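Local coordinates for ABC-type transport auxiliary lipoprotein component domain-containing protein (Xanthomonas campestris pv. campestris, PDB 2IQI) that is of unproven function but probably serves as the lipoprotein auxiliary component of an ABC-type transport system, at residues Pro23-Val28 with Glu172-Thr177; Trp65-Pro68 with Glu74-Val77; Arg79-Ser84 with Ala88-Ile93. All coordinates share one frame; numbering follows the deposited sequence.

From the N terminus, the loop 23-28 that follows strand 11-13 comes first, and its contact with 172-177 on the long helix 155-185 (interaction 1) closes a loop of 143 intervening residues. Both other contacts fall within that loop. Interaction 2 ties the loop 65-68 after strand 63-65 to 74-77, one to two turns into helix 69-82; interaction 3 joins the end of the same helix, 79-84, to strand 89-91, and opens only after interaction 2 has closed. The two are linked by Asp75, which forms a salt bridge with Arg92, while Thr177 CB packs 3.5 Å from Phe81 CZ between interactions 1 and 3. Together they connect both helices, the N-terminal loop and the mixed sheet.

Interaction 1 of 3, residues Pro23-Val28 with Glu172-Thr177; sequences PAWPQV and ELVGWT
The indole of Trp25 lies with one face over the backbone of helix 155-185, where Gly175 and Val174 meet it side by side. Gly175 CA stands under the pyrrole end, 3.3 Å from Trp25 NE1 and 3.7 Å from the centroid of the five-membered ring; at 28° from the ring normal this is a CH-pi contact over the face. The benzene end receives Val174 CG1, which lies 3.8 Å from the centroid of the six-membered ring and 3.4 Å from Trp25 CZ3, again over the face. Trp25 CZ3 also neighbours Ser84 CB at 4.1 Å, and Leu178 of helix 155-185 touches the Trp25 side chain.

Glycine at position 175 is what lets the ring settle so near the helix, since no side chain stands between the indole and the main chain. For Val174 the first torsion matters: CG1 is anti to the backbone N (chi1 162°), which directs this methyl to the indole while the side chain as a whole crosses Trp25 at about a right angle. Val174 also packs on Ala80 and Phe81, so it is shared between the loop 23-28 and helix 69-82. Within helix 155-185, Leu173 O accepts from both Thr177 N and Thr177 OG1, the hydroxyl lying 2.7 Å away and above the carbonyl plane.

With two CH-pi contacts and no hydrogen bond between the segments, this is loop-to-helix packing of a tryptophan on a glycine of helix 155-185, beside the helix-helix packing with 69-82.

Interaction 2 of 3, residues Trp65-Pro68 with Glu74-Val77; sequences WAQP and EDSV
Gln67 and Asp75 meet through a single hydrogen bond, from Gln67 NE2 to Asp75 OD2 at 2.7 Å, with an N-H...O angle of 156°. The donor makes this bond within the plane of its own amide, but it meets the carboxylate oxygen from well above the carboxylate plane, 59° out of it, and the two flat groups are turned 53° against each other. The close part of the contact is confined to these side-chain ends: the nearest pair of CA atoms, Gln67 and Asp75, is 9.7 Å apart. Gln67 bridges the gap because its chain runs extended beyond CG.

The looser side is the surface side, since both residues are partly exposed and together bury just 68 Å². Asp75 has two further partners: OD1 forms a salt bridge with Arg92 and OD2 one with Arg79. Two arginines around one carboxylate would be expected to favour its charged form, while the glutamine adds a neutral donor.

Pro68 occupies the N-cap position of helix 69-82. In the connection from strand 63-65, the residue just before that cap is thus hydrogen-bonded to a partly exposed carboxylate in the second turn of the helix.

Interaction 3 of 3, residues Arg79-Ser84 with Ala88-Ile93; sequences RAFEDS and AAVARI
Apolar packing between Phe81 and Val90 forms the centre of this contact. Phe81 CB lies 3.6 Å from Val90 CG2 and 3.8 Å from Val90 CG1, and the two side chains cross at about a right angle. Only the near part of the phenylalanine takes part: Val90 CG1 is 4.0 Å from Phe81 CD2, obliquely placed to the ring, whose far end leads away to Val174 and Thr177 of helix 155-185. In Val90, CG1 is anti to the backbone N (chi1 -151°), and both methyls are thereby presented to Phe81 CB. The same valine also touches Val34 of strand 31-34, while Phe81 reaches Leu32 of that strand.

The charged groups lie nearer the surface. Arg79 NH2 and Arg92 NH2 approach to 4.2 Å, with guanidinium planes 66° apart; their like charge is probably offset by the Asp75 carboxylate, which both arginines bind. Arg79 begins by pointing away from the strand and reaches back through a chain extended from CG to NE. Glu82 OE2 comes no closer than 4.6 Å to Arg92 NH1, so it can at most contribute a longer-range attraction.

No hydrogen bond crosses between the segments. At the helix end Phe81 O accepts from Ser84 OG at 2.8 Å and from Ser84 N, both from the same face of the carbonyl plane, and Ser84 OG is also bonded to Lys86 N in the turn that follows. On the strand side, Ala89 and Ala91 make backbone hydrogen bonds with strand 31-34, to Leu32 and Val34. The contact belongs to a short helix-turn-strand connection that packs the end of helix 69-82 against the edge of the mixed beta sheet, where strand 89-91 pairs in parallel with 31-34.

Interaction 1 of 3, residues Pro23-Val28 with Glu172-Thr177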
loop_
_atom_site.group_PDB
_atom_site.type_symbol
_atom_site.label_atom_id
_atom_site.label_comp_id
_atom_site.label_asym_id
_atom_site.label_seq_id
_atom_site.Cartn_x
_atom_site.Cartn_y
_atom_site.Cartn_z
ATOM N N PRO A 23 10.737 -8.725 -14.185
ATOM C CA PRO A 23 10.780 -9.231 -15.550
ATOM C C PRO A 23 9.706 -10.220 -15.862
ATOM O O PRO A 23 9.444 -10.448 -17.017
ATOM C CB PRO A 23 12.157 -9.907 -15.639
ATOM C CG PRO A 23 12.974 -9.139 -14.669
ATOM C CD PRO A 23 12.005 -9.021 -13.496
ATOM N N ALA A 24 9.043 -10.773 -14.865
ATOM C CA ALA A 24 7.987 -11.709 -15.178
ATOM C C ALA A 24 6.577 -11.125 -15.160
ATOM O O ALA A 24 5.582 -11.882 -15.264
ATOM C CB ALA A 24 8.084 -12.924 -14.273
ATOM N N TRP A 25 6.465 -9.811 -14.999
ATOM C CA TRP A 25 5.153 -9.209 -15.053
ATOM C C TRP A 25 4.775 -9.086 -16.519
ATOM O O TRP A 25 5.576 -8.584 -17.323
ATOM C CB TRP A 25 5.121 -7.829 -14.399
ATOM C CG TRP A 25 5.333 -7.797 -12.888
ATOM C CD1 TRP A 25 5.198 -8.833 -12.008
ATOM C CD2 TRP A 25 5.669 -6.648 -12.092
ATOM N NE1 TRP A 25 5.451 -8.414 -10.737
ATOM C CE2 TRP A 25 5.743 -7.078 -10.752
ATOM C CE3 TRP A 25 5.905 -5.297 -12.384
ATOM C CZ2 TRP A 25 6.075 -6.218 -9.705
ATOM C CZ3 TRP A 25 6.235 -4.438 -11.330
ATOM C CH2 TRP A 25 6.323 -4.909 -10.013
ATOM N N PRO A 26 3.538 -9.491 -16.876
ATOM C CA PRO A 26 3.103 -9.299 -18.251
ATOM C C PRO A 26 3.123 -7.816 -18.598
ATOM O O PRO A 26 2.796 -6.952 -17.740
ATOM C CB PRO A 26 1.653 -9.796 -18.242
ATOM C CG PRO A 26 1.236 -9.698 -16.841
ATOM C CD PRO A 26 2.460 -10.032 -16.044
ATOM N N GLN A 27 3.555 -7.539 -19.834
ATOM C CA GLN A 27 3.342 -6.257 -20.488
ATOM C C GLN A 27 1.930 -6.264 -21.029
ATOM O O GLN A 27 1.603 -7.114 -21.842
ATOM C CB GLN A 27 4.333 -6.069 -21.614
ATOM C CG GLN A 27 4.336 -4.651 -22.136
ATOM C CD GLN A 27 5.708 -4.208 -22.613
ATOM O OE1 GLN A 27 6.415 -4.951 -23.319
ATOM N NE2 GLN A 27 6.099 -2.989 -22.224
ATOM N N VAL A 28 1.082 -5.353 -20.559
ATOM C CA VAL A 28 -0.332 -5.402 -20.905
ATOM C C VAL A 28 -0.732 -4.257 -21.835
ATOM O O VAL A 28 0.100 -3.433 -22.208
ATOM C CB VAL A 28 -1.269 -5.415 -19.665
ATOM C CG1 VAL A 28 -0.911 -6.563 -18.704
ATOM C CG2 VAL A 28 -1.261 -4.075 -18.978
ATOM N N GLU A 172 3.886 -6.168 -4.240
ATOM C CA GLU A 172 3.001 -7.308 -4.307
ATOM C C GLU A 172 1.701 -6.899 -5.003
ATOM O O GLU A 172 1.067 -7.714 -5.660
ATOM C CB GLU A 172 2.763 -7.895 -2.905
ATOM C CG GLU A 172 3.941 -8.702 -2.338
ATOM C CD GLU A 172 3.764 -9.156 -0.835
ATOM O OE1 GLU A 172 2.605 -9.319 -0.310
ATOM O OE2 GLU A 172 4.831 -9.377 -0.180
ATOM N N LEU A 173 1.316 -5.638 -4.867
ATOM C CA LEU A 173 0.051 -5.185 -5.431
ATOM C C LEU A 173 0.137 -5.061 -6.937
ATOM O O LEU A 173 -0.688 -5.582 -7.674
ATOM C CB LEU A 173 -0.324 -3.827 -4.869
ATOM C CG LEU A 173 -1.126 -3.855 -3.594
ATOM C CD1 LEU A 173 -1.154 -2.468 -2.896
ATOM C CD2 LEU A 173 -2.492 -4.296 -4.074
ATOM N N VAL A 174 1.156 -4.344 -7.367
ATOM C CA VAL A 174 1.384 -4.098 -8.738
ATOM C C VAL A 174 1.425 -5.407 -9.525
ATOM O O VAL A 174 0.806 -5.515 -10.600
ATOM C CB VAL A 174 2.645 -3.279 -8.895
ATOM C CG1 VAL A 174 3.172 -3.353 -10.316
ATOM C CG2 VAL A 174 2.348 -1.836 -8.532
ATOM N N GLY A 175 2.125 -6.404 -8.982
ATOM C CA GLY A 175 2.407 -7.623 -9.704
ATOM C C GLY A 175 1.148 -8.421 -9.750
ATOM O O GLY A 175 0.880 -9.117 -10.714
ATOM N N TRP A 176 0.334 -8.308 -8.719
ATOM C CA TRP A 176 -0.876 -9.119 -8.666
ATOM C C TRP A 176 -1.932 -8.495 -9.533
ATOM O O TRP A 176 -2.801 -9.197 -10.022
ATOM C CB TRP A 176 -1.355 -9.231 -7.240
ATOM C CG TRP A 176 -2.636 -9.836 -7.063
ATOM C CD1 TRP A 176 -2.904 -11.171 -6.922
ATOM C CD2 TRP A 176 -3.881 -9.154 -6.940
ATOM N NE1 TRP A 176 -4.260 -11.360 -6.743
ATOM C CE2 TRP A 176 -4.880 -10.134 -6.763
ATOM C CE3 TRP A 176 -4.263 -7.805 -7.000
ATOM C CZ2 TRP A 176 -6.232 -9.801 -6.623
ATOM C CZ3 TRP A 176 -5.623 -7.479 -6.864
ATOM C CH2 TRP A 176 -6.578 -8.468 -6.671
ATOM N N THR A 177 -1.867 -7.177 -9.697
ATOM C CA THR A 177 -2.824 -6.446 -10.513
ATOM C C THR A 177 -2.583 -6.726 -11.985
ATOM O O THR A 177 -3.517 -6.996 -12.726
ATOM C CB THR A 177 -2.730 -4.931 -10.278
ATOM O OG1 THR A 177 -2.934 -4.687 -8.893
ATOM C CG2 THR A 177 -3.820 -4.183 -11.075
#

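Interaction 2 of 3, residues Trp65-Pro68 with Glu74-Val77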
loop_
_atom_site.group_PDB
_atom_site.type_symbol
_atom_site.label_atom_id
_atom_site.label_comp_id
_atom_site.label_asym_id
_atom_site.label_seq_id
_atom_site.Cartn_x
_atom_site.Cartn_y
_atom_site.Cartn_z
ATOM N N TRP A 65 3.370 11.987 9.250
ATOM C CA TRP A 65 3.614 11.699 7.824
ATOM C C TRP A 65 3.397 12.950 6.909
ATOM O O TRP A 65 2.428 13.678 7.097
ATOM C CB TRP A 65 2.623 10.640 7.355
ATOM C CG TRP A 65 2.683 9.265 7.951
ATOM C CD1 TRP A 65 1.645 8.585 8.518
ATOM C CD2 TRP A 65 3.812 8.387 8.009
ATOM N NE1 TRP A 65 2.057 7.342 8.933
ATOM C CE2 TRP A 65 3.386 7.199 8.638
ATOM C CE3 TRP A 65 5.152 8.498 7.619
ATOM C CZ2 TRP A 65 4.247 6.134 8.879
ATOM C CZ3 TRP A 65 6.001 7.434 7.842
ATOM C CH2 TRP A 65 5.545 6.267 8.467
ATOM N N ALA A 66 4.257 13.164 5.907
ATOM C CA ALA A 66 4.053 14.206 4.886
ATOM C C ALA A 66 2.665 14.194 4.207
ATOM O O ALA A 66 2.101 15.242 3.875
ATOM C CB ALA A 66 5.129 14.100 3.822
ATOM N N GLN A 67 2.134 12.998 3.966
ATOM C CA GLN A 67 0.810 12.821 3.377
ATOM C C GLN A 67 0.064 11.916 4.332
ATOM O O GLN A 67 0.707 11.176 5.045
ATOM C CB GLN A 67 0.905 12.046 2.061
ATOM C CG GLN A 67 1.357 12.799 0.886
ATOM C CD GLN A 67 1.686 11.876 -0.265
ATOM O OE1 GLN A 67 2.581 11.032 -0.166
ATOM N NE2 GLN A 67 0.976 12.044 -1.376
ATOM N N PRO A 68 -1.290 11.909 4.286
ATOM C CA PRO A 68 -1.997 10.827 4.968
ATOM C C PRO A 68 -1.644 9.479 4.360
ATOM O O PRO A 68 -1.217 9.405 3.201
ATOM C CB PRO A 68 -3.463 11.143 4.707
ATOM C CG PRO A 68 -3.498 12.554 4.255
ATOM C CD PRO A 68 -2.212 12.842 3.602
ATOM N N GLU A 74 -1.810 5.422 -2.184
ATOM C CA GLU A 74 -2.227 5.840 -3.518
ATOM C C GLU A 74 -1.061 6.346 -4.415
ATOM O O GLU A 74 -0.987 6.022 -5.587
ATOM C CB GLU A 74 -3.330 6.865 -3.389
ATOM C CG GLU A 74 -4.141 7.063 -4.629
ATOM C CD GLU A 74 -4.863 8.404 -4.631
ATOM O OE1 GLU A 74 -5.216 8.896 -3.517
ATOM O OE2 GLU A 74 -5.068 8.968 -5.751
ATOM N N ASP A 75 -0.134 7.112 -3.887
ATOM C CA ASP A 75 0.976 7.525 -4.733
ATOM C C ASP A 75 1.982 6.408 -5.014
ATOM O O ASP A 75 2.599 6.417 -6.067
ATOM C CB ASP A 75 1.718 8.772 -4.182
ATOM C CG ASP A 75 0.859 10.027 -4.196
ATOM O OD1 ASP A 75 -0.346 9.914 -4.547
ATOM O OD2 ASP A 75 1.384 11.126 -3.853
ATOM N N SER A 76 2.178 5.469 -4.094
ATOM C CA SER A 76 3.186 4.452 -4.335
ATOM C C SER A 76 2.744 3.569 -5.438
ATOM O O SER A 76 3.547 3.190 -6.306
ATOM C CB SER A 76 3.398 3.581 -3.104
ATOM O OG SER A 76 4.024 4.374 -2.134
ATOM N N VAL A 77 1.458 3.232 -5.367
ATOM C CA VAL A 77 0.852 2.253 -6.237
ATOM C C VAL A 77 0.879 2.761 -7.681
ATOM O O VAL A 77 1.404 2.076 -8.583
ATOM C CB VAL A 77 -0.568 1.865 -5.761
ATOM C CG1 VAL A 77 -1.322 1.163 -6.860
ATOM C CG2 VAL A 77 -0.471 0.954 -4.560
#

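Interaction 3 of 3, residues Arg79-Ser84 with Ala88-Ile93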
loop_
_atom_site.group_PDB
_atom_site.type_symbol
_atom_site.label_atom_id
_atom_site.label_comp_id
_atom_site.label_asym_id
_atom_site.label_seq_id
_atom_site.Cartn_x
_atom_site.Cartn_y
_atom_site.Cartn_z
ATOM N N ARG A 79 2.572 5.437 -8.885
ATOM C CA ARG A 79 3.943 5.607 -9.337
ATOM C C ARG A 79 4.583 4.300 -9.703
ATOM O O ARG A 79 5.267 4.248 -10.711
ATOM C CB ARG A 79 4.789 6.378 -8.339
ATOM C CG ARG A 79 4.158 7.733 -8.129
ATOM C CD ARG A 79 4.935 8.756 -7.363
ATOM N NE ARG A 79 4.029 9.899 -7.292
ATOM C CZ ARG A 79 3.974 10.775 -6.294
ATOM N NH1 ARG A 79 4.803 10.644 -5.270
ATOM N NH2 ARG A 79 3.079 11.761 -6.333
ATOM N N ALA A 80 4.357 3.228 -8.936
ATOM C CA ALA A 80 4.985 1.941 -9.311
ATOM C C ALA A 80 4.423 1.324 -10.628
ATOM O O ALA A 80 5.171 0.728 -11.405
ATOM C CB ALA A 80 4.966 0.975 -8.181
ATOM N N PHE A 81 3.129 1.512 -10.901
ATOM C CA PHE A 81 2.592 1.205 -12.234
ATOM C C PHE A 81 3.257 2.045 -13.315
ATOM O O PHE A 81 3.632 1.518 -14.353
ATOM C CB PHE A 81 1.058 1.346 -12.301
ATOM C CG PHE A 81 0.308 0.230 -11.601
ATOM C CD1 PHE A 81 0.438 -1.091 -12.029
ATOM C CD2 PHE A 81 -0.520 0.499 -10.520
ATOM C CE1 PHE A 81 -0.233 -2.106 -11.394
ATOM C CE2 PHE A 81 -1.200 -0.524 -9.876
ATOM C CZ PHE A 81 -1.068 -1.815 -10.302
ATOM N N GLU A 82 3.410 3.345 -13.063
ATOM C CA GLU A 82 4.027 4.260 -14.027
ATOM C C GLU A 82 5.433 3.822 -14.324
ATOM O O GLU A 82 5.785 3.649 -15.487
ATOM C CB GLU A 82 3.977 5.713 -13.560
ATOM C CG GLU A 82 2.579 6.331 -13.725
ATOM C CD GLU A 82 2.348 7.638 -12.982
ATOM O OE1 GLU A 82 3.239 8.155 -12.252
ATOM O OE2 GLU A 82 1.226 8.162 -13.124
ATOM N N ASP A 83 6.212 3.557 -13.290
ATOM C CA ASP A 83 7.630 3.258 -13.460
ATOM C C ASP A 83 7.898 1.828 -13.904
ATOM O O ASP A 83 9.053 1.437 -13.989
ATOM C CB ASP A 83 8.410 3.489 -12.141
ATOM C CG ASP A 83 8.452 4.981 -11.708
ATOM O OD1 ASP A 83 8.240 5.921 -12.564
ATOM O OD2 ASP A 83 8.719 5.203 -10.496
ATOM N N SER A 84 6.869 1.017 -14.133
ATOM C CA SER A 84 7.137 -0.392 -14.355
ATOM C C SER A 84 7.496 -0.693 -15.780
ATOM O O SER A 84 8.226 -1.644 -16.037
ATOM C CB SER A 84 5.963 -1.245 -13.941
ATOM O OG SER A 84 4.850 -0.959 -14.744
ATOM N N ALA A 88 0.805 1.120 -20.008
ATOM C CA ALA A 88 0.895 2.457 -20.540
ATOM C C ALA A 88 -0.197 3.332 -19.970
ATOM O O ALA A 88 -0.050 4.545 -19.985
ATOM C CB ALA A 88 0.849 2.447 -22.082
ATOM N N ALA A 89 -1.279 2.748 -19.464
ATOM C CA ALA A 89 -2.393 3.579 -19.001
ATOM C C ALA A 89 -2.838 3.335 -17.557
ATOM O O ALA A 89 -3.600 2.418 -17.277
ATOM C CB ALA A 89 -3.595 3.486 -19.978
ATOM N N VAL A 90 -2.362 4.175 -16.646
ATOM C CA VAL A 90 -2.778 4.122 -15.261
ATOM C C VAL A 90 -3.205 5.497 -14.907
ATOM O O VAL A 90 -2.512 6.431 -15.243
ATOM C CB VAL A 90 -1.628 3.847 -14.299
ATOM C CG1 VAL A 90 -2.167 3.110 -13.067
ATOM C CG2 VAL A 90 -0.519 3.088 -14.975
ATOM N N ALA A 91 -4.302 5.631 -14.177
ATOM C CA ALA A 91 -4.789 6.941 -13.846
ATOM C C ALA A 91 -5.516 6.943 -12.504
ATOM O O ALA A 91 -5.861 5.876 -11.978
ATOM C CB ALA A 91 -5.691 7.421 -14.952
ATOM N N ARG A 92 -5.749 8.145 -11.971
ATOM C CA ARG A 92 -6.453 8.321 -10.720
ATOM C C ARG A 92 -7.833 8.827 -11.070
ATOM O O ARG A 92 -8.464 8.311 -11.943
ATOM C CB ARG A 92 -5.722 9.318 -9.821
ATOM C CG ARG A 92 -4.204 9.130 -9.722
ATOM C CD ARG A 92 -3.660 10.222 -8.861
ATOM N NE ARG A 92 -2.522 9.836 -8.027
ATOM C CZ ARG A 92 -1.247 9.930 -8.416
ATOM N NH1 ARG A 92 -0.936 10.357 -9.648
ATOM N NH2 ARG A 92 -0.269 9.598 -7.573
ATOM N N ILE A 93 -8.325 9.863 -10.430
ATOM C CA ILE A 93 -9.670 10.312 -10.746
ATOM C C ILE A 93 -9.701 11.793 -11.159
ATOM O O ILE A 93 -10.030 12.123 -12.311
ATOM C CB ILE A 93 -10.582 10.000 -9.575
ATOM C CG1 ILE A 93 -10.318 8.545 -9.149
ATOM C CG2 ILE A 93 -12.029 10.204 -9.976
ATOM C CD1 ILE A 93 -10.873 8.114 -7.757
#